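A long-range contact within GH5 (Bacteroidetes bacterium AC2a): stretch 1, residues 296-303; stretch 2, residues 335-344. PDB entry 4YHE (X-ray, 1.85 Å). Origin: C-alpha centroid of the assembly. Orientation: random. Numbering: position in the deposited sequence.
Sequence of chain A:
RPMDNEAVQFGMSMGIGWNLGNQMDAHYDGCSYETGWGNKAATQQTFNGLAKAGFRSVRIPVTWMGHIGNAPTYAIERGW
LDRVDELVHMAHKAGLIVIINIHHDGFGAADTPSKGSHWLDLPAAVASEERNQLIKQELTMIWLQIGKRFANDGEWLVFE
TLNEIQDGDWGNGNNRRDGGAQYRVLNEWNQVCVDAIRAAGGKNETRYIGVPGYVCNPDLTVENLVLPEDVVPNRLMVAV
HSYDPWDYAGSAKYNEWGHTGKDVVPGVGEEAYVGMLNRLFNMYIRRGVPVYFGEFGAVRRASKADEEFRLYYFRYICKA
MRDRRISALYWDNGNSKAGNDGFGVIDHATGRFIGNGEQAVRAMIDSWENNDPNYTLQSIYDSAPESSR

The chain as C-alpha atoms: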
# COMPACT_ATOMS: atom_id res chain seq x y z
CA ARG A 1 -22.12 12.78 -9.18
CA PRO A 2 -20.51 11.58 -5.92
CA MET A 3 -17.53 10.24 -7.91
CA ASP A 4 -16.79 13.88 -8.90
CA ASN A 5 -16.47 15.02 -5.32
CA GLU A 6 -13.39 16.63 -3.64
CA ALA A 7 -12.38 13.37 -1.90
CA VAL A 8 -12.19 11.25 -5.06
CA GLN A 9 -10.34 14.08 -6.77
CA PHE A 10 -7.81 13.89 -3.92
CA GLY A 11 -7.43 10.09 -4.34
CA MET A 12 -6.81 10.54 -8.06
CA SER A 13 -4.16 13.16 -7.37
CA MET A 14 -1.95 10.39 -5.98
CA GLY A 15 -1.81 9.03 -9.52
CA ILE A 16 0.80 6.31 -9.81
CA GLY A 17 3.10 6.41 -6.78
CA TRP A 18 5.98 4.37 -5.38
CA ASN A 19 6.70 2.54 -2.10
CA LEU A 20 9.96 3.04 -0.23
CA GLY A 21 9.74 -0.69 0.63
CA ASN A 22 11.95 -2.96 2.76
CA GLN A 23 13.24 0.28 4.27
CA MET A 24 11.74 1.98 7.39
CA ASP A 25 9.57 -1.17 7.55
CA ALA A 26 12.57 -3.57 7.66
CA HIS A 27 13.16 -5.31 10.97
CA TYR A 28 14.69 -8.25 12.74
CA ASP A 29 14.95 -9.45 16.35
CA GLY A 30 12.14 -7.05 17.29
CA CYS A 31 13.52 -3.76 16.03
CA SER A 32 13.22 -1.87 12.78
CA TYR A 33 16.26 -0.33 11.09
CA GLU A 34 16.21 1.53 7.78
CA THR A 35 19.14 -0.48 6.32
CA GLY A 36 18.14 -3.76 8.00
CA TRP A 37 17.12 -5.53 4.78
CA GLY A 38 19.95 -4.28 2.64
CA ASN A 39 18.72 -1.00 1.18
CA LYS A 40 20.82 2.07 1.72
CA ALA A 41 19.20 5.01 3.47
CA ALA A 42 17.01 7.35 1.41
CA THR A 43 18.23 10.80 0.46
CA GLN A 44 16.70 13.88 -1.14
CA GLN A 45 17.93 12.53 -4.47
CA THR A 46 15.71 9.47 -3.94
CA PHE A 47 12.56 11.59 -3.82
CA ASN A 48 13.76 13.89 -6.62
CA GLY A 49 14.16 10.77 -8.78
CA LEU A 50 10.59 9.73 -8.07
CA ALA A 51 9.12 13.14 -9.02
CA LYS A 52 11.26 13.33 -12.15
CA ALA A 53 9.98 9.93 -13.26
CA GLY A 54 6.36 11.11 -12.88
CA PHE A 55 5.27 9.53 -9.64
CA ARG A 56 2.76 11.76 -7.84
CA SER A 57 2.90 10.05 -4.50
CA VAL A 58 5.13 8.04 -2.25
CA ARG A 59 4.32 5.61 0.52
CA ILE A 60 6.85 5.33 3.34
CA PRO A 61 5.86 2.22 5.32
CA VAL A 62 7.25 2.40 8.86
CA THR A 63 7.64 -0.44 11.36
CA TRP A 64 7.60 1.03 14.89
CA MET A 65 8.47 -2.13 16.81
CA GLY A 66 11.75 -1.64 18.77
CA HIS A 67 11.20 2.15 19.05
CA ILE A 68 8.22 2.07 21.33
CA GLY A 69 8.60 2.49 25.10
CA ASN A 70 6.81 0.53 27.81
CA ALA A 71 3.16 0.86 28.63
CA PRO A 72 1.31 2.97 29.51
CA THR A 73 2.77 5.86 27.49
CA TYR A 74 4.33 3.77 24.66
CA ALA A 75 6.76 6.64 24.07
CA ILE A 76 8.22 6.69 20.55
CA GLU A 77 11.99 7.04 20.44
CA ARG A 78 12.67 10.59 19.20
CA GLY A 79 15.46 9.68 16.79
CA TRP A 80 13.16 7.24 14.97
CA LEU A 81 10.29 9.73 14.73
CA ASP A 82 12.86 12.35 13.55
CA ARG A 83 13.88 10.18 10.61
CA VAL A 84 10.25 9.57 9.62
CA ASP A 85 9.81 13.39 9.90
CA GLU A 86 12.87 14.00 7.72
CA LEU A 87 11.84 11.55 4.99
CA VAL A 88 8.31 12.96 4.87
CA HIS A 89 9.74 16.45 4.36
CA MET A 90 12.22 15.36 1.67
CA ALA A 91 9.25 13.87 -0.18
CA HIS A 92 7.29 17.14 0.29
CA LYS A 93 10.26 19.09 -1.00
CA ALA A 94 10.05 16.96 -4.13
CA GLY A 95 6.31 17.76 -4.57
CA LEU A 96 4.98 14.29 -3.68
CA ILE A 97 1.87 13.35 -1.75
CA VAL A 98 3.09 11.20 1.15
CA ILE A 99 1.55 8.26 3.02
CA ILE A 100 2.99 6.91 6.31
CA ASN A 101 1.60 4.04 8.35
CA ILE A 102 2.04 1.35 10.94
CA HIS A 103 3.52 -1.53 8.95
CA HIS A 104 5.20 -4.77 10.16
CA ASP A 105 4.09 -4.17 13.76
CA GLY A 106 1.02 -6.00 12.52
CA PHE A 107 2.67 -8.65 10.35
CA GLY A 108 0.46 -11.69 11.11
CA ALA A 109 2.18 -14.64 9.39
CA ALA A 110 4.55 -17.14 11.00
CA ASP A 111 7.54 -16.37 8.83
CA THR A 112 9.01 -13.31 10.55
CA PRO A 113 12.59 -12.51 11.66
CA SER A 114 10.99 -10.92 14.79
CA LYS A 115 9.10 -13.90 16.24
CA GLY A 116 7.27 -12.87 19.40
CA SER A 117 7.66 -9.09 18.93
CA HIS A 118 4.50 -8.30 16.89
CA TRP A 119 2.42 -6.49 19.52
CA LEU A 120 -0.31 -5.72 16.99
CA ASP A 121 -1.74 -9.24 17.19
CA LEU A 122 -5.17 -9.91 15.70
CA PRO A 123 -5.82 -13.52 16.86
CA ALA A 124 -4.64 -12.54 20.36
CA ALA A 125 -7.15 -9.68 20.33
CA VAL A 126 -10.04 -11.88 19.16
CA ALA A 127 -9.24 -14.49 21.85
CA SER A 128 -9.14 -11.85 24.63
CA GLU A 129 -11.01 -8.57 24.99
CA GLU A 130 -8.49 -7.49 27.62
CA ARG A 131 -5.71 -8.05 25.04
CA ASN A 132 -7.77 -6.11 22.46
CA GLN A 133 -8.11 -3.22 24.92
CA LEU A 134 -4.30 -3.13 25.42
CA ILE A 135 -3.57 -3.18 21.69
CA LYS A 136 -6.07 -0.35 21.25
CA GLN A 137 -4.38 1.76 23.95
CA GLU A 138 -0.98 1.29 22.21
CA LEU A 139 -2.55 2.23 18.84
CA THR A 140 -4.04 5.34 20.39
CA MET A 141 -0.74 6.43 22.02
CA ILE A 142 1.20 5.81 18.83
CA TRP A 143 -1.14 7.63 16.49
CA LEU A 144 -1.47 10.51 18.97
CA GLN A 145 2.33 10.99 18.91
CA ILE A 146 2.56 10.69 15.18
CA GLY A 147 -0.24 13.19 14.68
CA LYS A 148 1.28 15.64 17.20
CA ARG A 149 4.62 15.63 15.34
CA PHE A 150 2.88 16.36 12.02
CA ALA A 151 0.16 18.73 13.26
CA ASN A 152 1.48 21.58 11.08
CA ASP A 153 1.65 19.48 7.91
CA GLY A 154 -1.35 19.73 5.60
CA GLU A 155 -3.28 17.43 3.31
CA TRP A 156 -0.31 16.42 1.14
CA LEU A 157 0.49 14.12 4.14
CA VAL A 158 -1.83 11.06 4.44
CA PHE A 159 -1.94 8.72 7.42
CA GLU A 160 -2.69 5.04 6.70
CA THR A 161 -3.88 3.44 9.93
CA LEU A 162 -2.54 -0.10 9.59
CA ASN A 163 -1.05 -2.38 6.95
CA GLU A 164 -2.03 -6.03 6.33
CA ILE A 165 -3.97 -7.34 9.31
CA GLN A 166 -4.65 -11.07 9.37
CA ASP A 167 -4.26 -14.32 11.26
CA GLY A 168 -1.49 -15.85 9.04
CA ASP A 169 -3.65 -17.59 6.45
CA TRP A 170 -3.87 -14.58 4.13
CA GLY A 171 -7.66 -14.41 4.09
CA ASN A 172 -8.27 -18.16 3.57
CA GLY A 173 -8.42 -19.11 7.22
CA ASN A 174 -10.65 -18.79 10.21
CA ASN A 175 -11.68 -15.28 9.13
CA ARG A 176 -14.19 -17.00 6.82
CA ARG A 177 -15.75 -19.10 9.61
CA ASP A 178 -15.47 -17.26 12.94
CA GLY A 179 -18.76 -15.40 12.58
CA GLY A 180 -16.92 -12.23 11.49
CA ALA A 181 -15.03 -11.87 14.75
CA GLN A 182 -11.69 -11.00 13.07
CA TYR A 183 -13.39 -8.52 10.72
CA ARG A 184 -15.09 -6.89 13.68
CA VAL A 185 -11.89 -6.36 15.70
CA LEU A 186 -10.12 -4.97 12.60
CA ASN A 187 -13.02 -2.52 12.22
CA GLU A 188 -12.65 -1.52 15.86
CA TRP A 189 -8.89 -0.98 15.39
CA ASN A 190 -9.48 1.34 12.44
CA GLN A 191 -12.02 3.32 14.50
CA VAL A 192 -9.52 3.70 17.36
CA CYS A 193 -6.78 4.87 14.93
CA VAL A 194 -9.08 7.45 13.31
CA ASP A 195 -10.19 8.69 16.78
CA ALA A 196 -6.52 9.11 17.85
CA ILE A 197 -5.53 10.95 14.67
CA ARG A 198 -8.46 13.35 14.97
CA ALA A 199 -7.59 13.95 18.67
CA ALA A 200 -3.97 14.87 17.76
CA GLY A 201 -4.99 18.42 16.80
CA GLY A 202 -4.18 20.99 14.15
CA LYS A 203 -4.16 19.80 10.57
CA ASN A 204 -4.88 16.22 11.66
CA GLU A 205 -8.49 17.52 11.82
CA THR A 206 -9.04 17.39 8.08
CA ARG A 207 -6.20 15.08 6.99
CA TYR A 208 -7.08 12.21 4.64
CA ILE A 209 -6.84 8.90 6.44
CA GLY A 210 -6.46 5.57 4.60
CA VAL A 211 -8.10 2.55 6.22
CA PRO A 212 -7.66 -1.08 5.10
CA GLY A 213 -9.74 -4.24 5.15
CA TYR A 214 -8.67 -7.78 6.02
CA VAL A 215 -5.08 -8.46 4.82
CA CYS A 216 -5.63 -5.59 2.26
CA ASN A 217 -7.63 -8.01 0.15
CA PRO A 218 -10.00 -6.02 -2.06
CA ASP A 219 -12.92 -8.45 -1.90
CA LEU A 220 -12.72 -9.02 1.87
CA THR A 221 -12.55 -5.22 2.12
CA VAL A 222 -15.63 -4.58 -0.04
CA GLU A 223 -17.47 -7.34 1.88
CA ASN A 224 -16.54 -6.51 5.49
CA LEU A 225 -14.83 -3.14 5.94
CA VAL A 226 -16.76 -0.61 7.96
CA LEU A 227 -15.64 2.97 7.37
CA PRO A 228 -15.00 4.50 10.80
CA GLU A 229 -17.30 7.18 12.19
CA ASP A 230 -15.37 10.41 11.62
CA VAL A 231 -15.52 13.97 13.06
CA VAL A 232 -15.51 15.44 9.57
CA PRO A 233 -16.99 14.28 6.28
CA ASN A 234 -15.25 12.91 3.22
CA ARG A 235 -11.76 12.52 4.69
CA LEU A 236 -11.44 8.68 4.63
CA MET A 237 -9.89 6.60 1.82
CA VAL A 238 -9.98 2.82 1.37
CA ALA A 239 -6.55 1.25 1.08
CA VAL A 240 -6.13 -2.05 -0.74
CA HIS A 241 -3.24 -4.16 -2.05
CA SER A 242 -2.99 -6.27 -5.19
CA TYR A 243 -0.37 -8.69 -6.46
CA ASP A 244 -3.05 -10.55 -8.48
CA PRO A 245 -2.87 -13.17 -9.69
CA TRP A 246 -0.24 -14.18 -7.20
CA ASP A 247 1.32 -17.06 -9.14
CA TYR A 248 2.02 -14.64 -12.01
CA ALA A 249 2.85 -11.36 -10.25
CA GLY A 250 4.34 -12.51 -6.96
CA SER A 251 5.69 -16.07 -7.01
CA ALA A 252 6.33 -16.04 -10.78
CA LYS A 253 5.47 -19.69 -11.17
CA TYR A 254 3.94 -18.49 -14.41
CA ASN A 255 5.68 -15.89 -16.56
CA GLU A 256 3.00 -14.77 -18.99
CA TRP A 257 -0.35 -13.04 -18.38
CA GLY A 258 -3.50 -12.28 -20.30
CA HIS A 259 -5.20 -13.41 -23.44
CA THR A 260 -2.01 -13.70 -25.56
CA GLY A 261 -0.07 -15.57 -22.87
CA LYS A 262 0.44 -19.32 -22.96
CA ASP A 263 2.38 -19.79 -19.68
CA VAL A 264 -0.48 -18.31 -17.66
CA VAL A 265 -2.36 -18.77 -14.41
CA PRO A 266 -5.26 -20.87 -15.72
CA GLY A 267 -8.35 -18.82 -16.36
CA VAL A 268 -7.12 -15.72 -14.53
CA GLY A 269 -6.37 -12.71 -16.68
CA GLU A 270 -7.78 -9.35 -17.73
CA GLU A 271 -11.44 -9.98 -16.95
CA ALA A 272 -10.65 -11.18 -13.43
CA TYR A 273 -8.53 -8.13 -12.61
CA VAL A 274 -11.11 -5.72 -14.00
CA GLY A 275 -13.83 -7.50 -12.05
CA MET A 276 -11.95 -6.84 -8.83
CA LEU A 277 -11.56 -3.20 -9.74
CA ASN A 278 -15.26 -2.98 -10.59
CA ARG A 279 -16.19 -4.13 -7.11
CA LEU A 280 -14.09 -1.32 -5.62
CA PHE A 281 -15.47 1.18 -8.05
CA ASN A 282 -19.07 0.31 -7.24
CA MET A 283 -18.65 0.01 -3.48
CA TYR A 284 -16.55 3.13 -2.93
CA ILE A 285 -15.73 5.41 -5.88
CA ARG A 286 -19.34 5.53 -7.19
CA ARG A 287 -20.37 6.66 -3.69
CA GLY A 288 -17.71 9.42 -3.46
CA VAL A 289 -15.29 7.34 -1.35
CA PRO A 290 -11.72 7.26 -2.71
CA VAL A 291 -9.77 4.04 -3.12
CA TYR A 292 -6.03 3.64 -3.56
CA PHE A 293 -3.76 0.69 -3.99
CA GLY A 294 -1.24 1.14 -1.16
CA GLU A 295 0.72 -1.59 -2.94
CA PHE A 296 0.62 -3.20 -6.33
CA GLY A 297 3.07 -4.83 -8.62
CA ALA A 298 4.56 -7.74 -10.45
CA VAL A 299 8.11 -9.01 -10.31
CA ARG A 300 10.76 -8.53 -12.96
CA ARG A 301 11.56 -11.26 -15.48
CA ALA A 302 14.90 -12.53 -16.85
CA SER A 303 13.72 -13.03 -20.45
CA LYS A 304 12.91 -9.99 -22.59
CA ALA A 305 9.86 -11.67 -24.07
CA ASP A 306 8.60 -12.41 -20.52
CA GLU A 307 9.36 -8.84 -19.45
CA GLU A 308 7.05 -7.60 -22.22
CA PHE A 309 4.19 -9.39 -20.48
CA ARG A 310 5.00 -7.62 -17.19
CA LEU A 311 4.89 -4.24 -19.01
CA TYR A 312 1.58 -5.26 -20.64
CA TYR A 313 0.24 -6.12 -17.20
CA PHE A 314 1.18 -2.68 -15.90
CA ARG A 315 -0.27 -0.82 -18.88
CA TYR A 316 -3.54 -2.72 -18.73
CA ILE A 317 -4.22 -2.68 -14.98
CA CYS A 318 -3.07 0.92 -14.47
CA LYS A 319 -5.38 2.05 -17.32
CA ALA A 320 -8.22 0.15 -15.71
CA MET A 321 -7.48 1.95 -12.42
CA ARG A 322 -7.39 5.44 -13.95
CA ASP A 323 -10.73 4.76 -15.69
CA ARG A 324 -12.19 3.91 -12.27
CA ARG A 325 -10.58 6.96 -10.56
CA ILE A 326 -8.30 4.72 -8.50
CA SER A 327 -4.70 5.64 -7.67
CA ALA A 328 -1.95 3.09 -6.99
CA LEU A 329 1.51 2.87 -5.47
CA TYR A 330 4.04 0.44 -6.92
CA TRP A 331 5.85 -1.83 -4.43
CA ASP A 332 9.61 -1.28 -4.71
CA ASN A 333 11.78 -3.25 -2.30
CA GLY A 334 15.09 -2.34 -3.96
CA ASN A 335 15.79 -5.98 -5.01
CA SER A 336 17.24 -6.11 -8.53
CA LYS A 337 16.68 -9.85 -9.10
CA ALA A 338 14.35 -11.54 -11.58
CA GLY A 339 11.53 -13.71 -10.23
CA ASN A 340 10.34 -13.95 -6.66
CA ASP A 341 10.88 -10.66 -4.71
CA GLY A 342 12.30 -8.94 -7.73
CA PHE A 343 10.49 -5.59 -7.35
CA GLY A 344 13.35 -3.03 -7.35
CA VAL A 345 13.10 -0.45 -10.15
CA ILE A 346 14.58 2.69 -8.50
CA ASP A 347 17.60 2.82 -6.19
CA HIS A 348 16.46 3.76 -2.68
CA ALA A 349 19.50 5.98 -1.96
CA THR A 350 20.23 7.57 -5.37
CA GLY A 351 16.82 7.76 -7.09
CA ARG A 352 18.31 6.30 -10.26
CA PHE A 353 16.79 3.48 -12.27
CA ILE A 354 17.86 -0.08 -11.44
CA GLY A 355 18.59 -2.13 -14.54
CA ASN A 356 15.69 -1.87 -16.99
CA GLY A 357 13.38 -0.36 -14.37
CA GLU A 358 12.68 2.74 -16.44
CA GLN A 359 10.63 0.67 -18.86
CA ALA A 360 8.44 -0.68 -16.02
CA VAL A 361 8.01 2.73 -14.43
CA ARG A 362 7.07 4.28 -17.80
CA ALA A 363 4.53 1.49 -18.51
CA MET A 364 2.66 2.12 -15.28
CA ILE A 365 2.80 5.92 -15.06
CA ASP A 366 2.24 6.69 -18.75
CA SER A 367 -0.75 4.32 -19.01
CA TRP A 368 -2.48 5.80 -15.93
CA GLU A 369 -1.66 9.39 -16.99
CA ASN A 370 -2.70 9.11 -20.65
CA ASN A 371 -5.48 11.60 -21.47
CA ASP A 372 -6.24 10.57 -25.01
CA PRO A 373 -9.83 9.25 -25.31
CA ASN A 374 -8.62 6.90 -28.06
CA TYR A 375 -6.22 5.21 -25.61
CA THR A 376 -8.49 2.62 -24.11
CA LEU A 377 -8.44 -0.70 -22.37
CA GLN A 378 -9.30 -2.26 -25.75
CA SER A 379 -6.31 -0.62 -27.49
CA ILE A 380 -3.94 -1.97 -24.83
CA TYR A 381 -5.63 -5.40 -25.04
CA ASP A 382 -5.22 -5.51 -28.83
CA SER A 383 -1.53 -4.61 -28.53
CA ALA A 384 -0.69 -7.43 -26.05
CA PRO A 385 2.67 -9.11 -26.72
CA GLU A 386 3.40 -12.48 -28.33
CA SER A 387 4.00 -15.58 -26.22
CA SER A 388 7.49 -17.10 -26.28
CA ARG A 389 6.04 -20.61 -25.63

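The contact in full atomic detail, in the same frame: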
# COMPACT_ATOMS: atom_id res chain seq x y z
N PHE A 296 0.86 -2.26 -5.25
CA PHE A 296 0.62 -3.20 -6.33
C PHE A 296 1.92 -3.51 -7.00
O PHE A 296 2.90 -2.79 -6.84
CB PHE A 296 -0.43 -2.70 -7.37
CG PHE A 296 0.15 -1.71 -8.36
CD1 PHE A 296 0.41 -0.41 -7.98
CD2 PHE A 296 0.48 -2.11 -9.65
CE1 PHE A 296 0.96 0.52 -8.88
CE2 PHE A 296 1.02 -1.20 -10.57
CZ PHE A 296 1.27 0.12 -10.17
N GLY A 297 1.94 -4.58 -7.75
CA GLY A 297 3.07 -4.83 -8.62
C GLY A 297 3.15 -6.24 -9.11
O GLY A 297 2.31 -7.08 -8.80
N ALA A 298 4.19 -6.45 -9.90
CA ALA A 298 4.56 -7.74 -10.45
C ALA A 298 6.08 -7.74 -10.56
O ALA A 298 6.70 -6.74 -11.02
CB ALA A 298 3.94 -7.96 -11.83
N VAL A 299 6.67 -8.88 -10.24
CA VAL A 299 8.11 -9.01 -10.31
C VAL A 299 8.71 -8.95 -11.71
O VAL A 299 8.04 -9.19 -12.72
CB VAL A 299 8.63 -10.26 -9.58
CG1 VAL A 299 8.21 -10.20 -8.11
CG2 VAL A 299 8.21 -11.56 -10.27
N ARG A 300 9.98 -8.61 -11.74
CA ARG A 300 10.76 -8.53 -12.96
C ARG A 300 11.03 -9.93 -13.51
O ARG A 300 11.08 -10.91 -12.76
CB ARG A 300 12.10 -7.82 -12.67
CG ARG A 300 12.93 -7.48 -13.91
CD ARG A 300 14.21 -6.74 -13.56
NE ARG A 300 15.21 -7.58 -12.91
CZ ARG A 300 16.04 -8.40 -13.56
NH1 ARG A 300 15.97 -8.54 -14.88
NH2 ARG A 300 16.94 -9.07 -12.88
N ARG A 301 11.24 -10.00 -14.82
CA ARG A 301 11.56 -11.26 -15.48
C ARG A 301 12.93 -11.26 -16.13
O ARG A 301 13.37 -10.23 -16.67
CB ARG A 301 10.51 -11.55 -16.55
CG ARG A 301 9.09 -11.32 -16.09
CD ARG A 301 8.63 -12.29 -15.01
NE ARG A 301 7.67 -11.65 -14.12
CZ ARG A 301 6.60 -12.22 -13.57
NH1 ARG A 301 6.29 -13.49 -13.79
NH2 ARG A 301 5.82 -11.50 -12.78
N ALA A 302 13.57 -12.43 -16.19
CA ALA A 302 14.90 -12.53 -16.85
C ALA A 302 14.88 -12.42 -18.39
O ALA A 302 15.70 -11.74 -19.00
CB ALA A 302 15.62 -13.80 -16.39
N SER A 303 13.88 -13.04 -19.00
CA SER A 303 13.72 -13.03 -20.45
C SER A 303 13.06 -11.76 -20.94
O SER A 303 12.12 -11.26 -20.33
CB SER A 303 12.93 -14.30 -20.87
OG SER A 303 11.75 -14.01 -21.62
N ASN A 335 15.17 -4.75 -4.49
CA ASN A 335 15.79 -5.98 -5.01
C ASN A 335 15.83 -6.04 -6.53
O ASN A 335 14.79 -6.02 -7.19
CB ASN A 335 15.04 -7.20 -4.46
CG ASN A 335 15.85 -8.48 -4.55
OD1 ASN A 335 16.60 -8.67 -5.48
ND2 ASN A 335 15.67 -9.36 -3.57
N SER A 336 17.02 -6.15 -7.08
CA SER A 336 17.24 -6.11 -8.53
C SER A 336 17.07 -7.46 -9.24
O SER A 336 17.10 -7.52 -10.43
CB SER A 336 18.63 -5.54 -8.85
OG SER A 336 19.61 -6.43 -8.36
N LYS A 337 16.84 -8.54 -8.50
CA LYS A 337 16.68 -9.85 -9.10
C LYS A 337 15.44 -10.03 -10.00
O LYS A 337 14.49 -9.25 -9.96
CB LYS A 337 16.67 -10.94 -8.01
CG LYS A 337 15.35 -11.08 -7.30
CD LYS A 337 15.48 -11.93 -6.05
CE LYS A 337 15.67 -13.41 -6.34
NZ LYS A 337 14.53 -14.03 -7.07
N ALA A 338 15.48 -11.09 -10.80
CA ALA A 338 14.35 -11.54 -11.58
C ALA A 338 13.61 -12.54 -10.72
O ALA A 338 14.21 -13.15 -9.85
CB ALA A 338 14.80 -12.19 -12.88
N GLY A 339 12.33 -12.72 -10.97
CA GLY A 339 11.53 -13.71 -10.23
C GLY A 339 11.11 -13.22 -8.86
O GLY A 339 11.09 -12.04 -8.57
N ASN A 340 10.81 -14.18 -8.00
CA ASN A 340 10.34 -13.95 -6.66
C ASN A 340 11.12 -12.85 -5.93
O ASN A 340 12.35 -12.89 -5.89
CB ASN A 340 10.47 -15.28 -5.89
CG ASN A 340 9.72 -15.29 -4.61
OD1 ASN A 340 8.51 -15.52 -4.61
ND2 ASN A 340 10.42 -15.07 -3.51
N ASP A 341 10.39 -11.88 -5.40
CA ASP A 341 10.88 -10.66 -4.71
C ASP A 341 11.62 -9.63 -5.54
O ASP A 341 12.14 -8.66 -5.00
CB ASP A 341 11.65 -10.98 -3.44
CG ASP A 341 10.75 -10.96 -2.24
OD1 ASP A 341 10.08 -9.91 -1.97
OD2 ASP A 341 10.65 -12.04 -1.63
N GLY A 342 11.59 -9.81 -6.84
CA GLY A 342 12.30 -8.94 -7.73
C GLY A 342 11.49 -7.74 -8.08
O GLY A 342 10.97 -7.66 -9.19
N PHE A 343 11.34 -6.81 -7.12
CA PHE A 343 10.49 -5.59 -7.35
C PHE A 343 11.28 -4.26 -7.53
O PHE A 343 10.68 -3.20 -7.76
CB PHE A 343 9.51 -5.39 -6.18
CG PHE A 343 8.40 -6.42 -6.09
CD1 PHE A 343 7.30 -6.38 -6.96
CD2 PHE A 343 8.41 -7.42 -5.09
CE1 PHE A 343 6.25 -7.29 -6.86
CE2 PHE A 343 7.37 -8.34 -5.01
CZ PHE A 343 6.27 -8.25 -5.85
N GLY A 344 12.60 -4.27 -7.36
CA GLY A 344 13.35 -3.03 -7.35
C GLY A 344 13.40 -2.41 -8.74
O GLY A 344 13.81 -3.07 -9.70
O HOH W 1 14.05 -6.54 -9.97

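Two loop segments, neither with a regular helix or strand across the contact, pack against each other and bury 455 Å² in total. Most of the contact is made by Val299 and Arg300 of the first stretch.

Phe296 takes no part. Its CA-to-CB bond points away from stretch 2. Gly297 is the first residue to touch, with its C lying 4.0 Å from Phe343 CE1, at the edge of the ring. A side chain here would point toward the ring, with its CB about 3.5 Å from Phe343 CE1. The backbone angles, 163/-180, would also jam a CB against the preceding carbonyl, so glycine suits the site. Ala298 turns its methyl away. Its backbone C comes within 3.7 Å of Phe343 CE1.

Val299 is buried and packs against both the Phe343 ring and the turn. Its CG1 lies over the face of the Phe343 ring, 3.7 Å from the ring centroid and 16° off the normal. This is a CH-pi contact, and Val299 CG1 is 3.6 Å from Phe343 CZ. Val299 also meets the type II turn from Gly339 to Gly342, closed by a hydrogen bond from Gly342 N to Gly339 O (2.9 Å). Val299 CB is 3.2 Å from Gly339 O. The compact, branched valine fills this space without needing a polar partner. Within the turn, Gly339 has a positive phi, which favours glycine. A CB on Gly342 would clash with Lys337 O.

Arg300 joins the backbones. Its N donates to Gly342 O (2.9 Å, 166°), and its O accepts from Gly339 N (2.8 Å, 169°). Both bonds are nearly straight and hold the two stretches side by side. Two CA-H...O contacts support them: Val299 CA to Gly342 O at 3.4 Å and Ala338 CA to Arg300 O at 3.5 Å.

The Arg300 side chain starts sideways, but its end comes nearer to stretch 2. There the guanidinium meets backbone carbonyls. NH2 of Arg300 donates to Ser336 O at 2.9 Å, and Arg300 NE makes a weak bond to the same Ser336 O at 3.1 Å. A second weak bond runs from Arg300 NE to Lys337 O at 3.5 Å. Water 1 accepts a weak bond from Arg300 NE (3.3 Å) and lies 2.7 Å from Lys337 O. Ser336 O is near the guanidinium plane, where the N-H groups point, while Ala338 CB covers one face. Arginine suits this place because it offers several donors on a long, flexible arm.

The CA-to-CB bond of Arg301 points away from stretch 2. Its NE donates to Val299 O at 2.9 Å, which holds the guanidinium against its own stretch. Ala302 closes the contact at the exposed end. Its CB is 3.9 Å from Ala338 CB, and Ala302 N is 3.5 Å from the same Ala338 CB. The two small methyls allow this close approach. Ser303 makes no contact with stretch 2; its side chain caps the helix that follows.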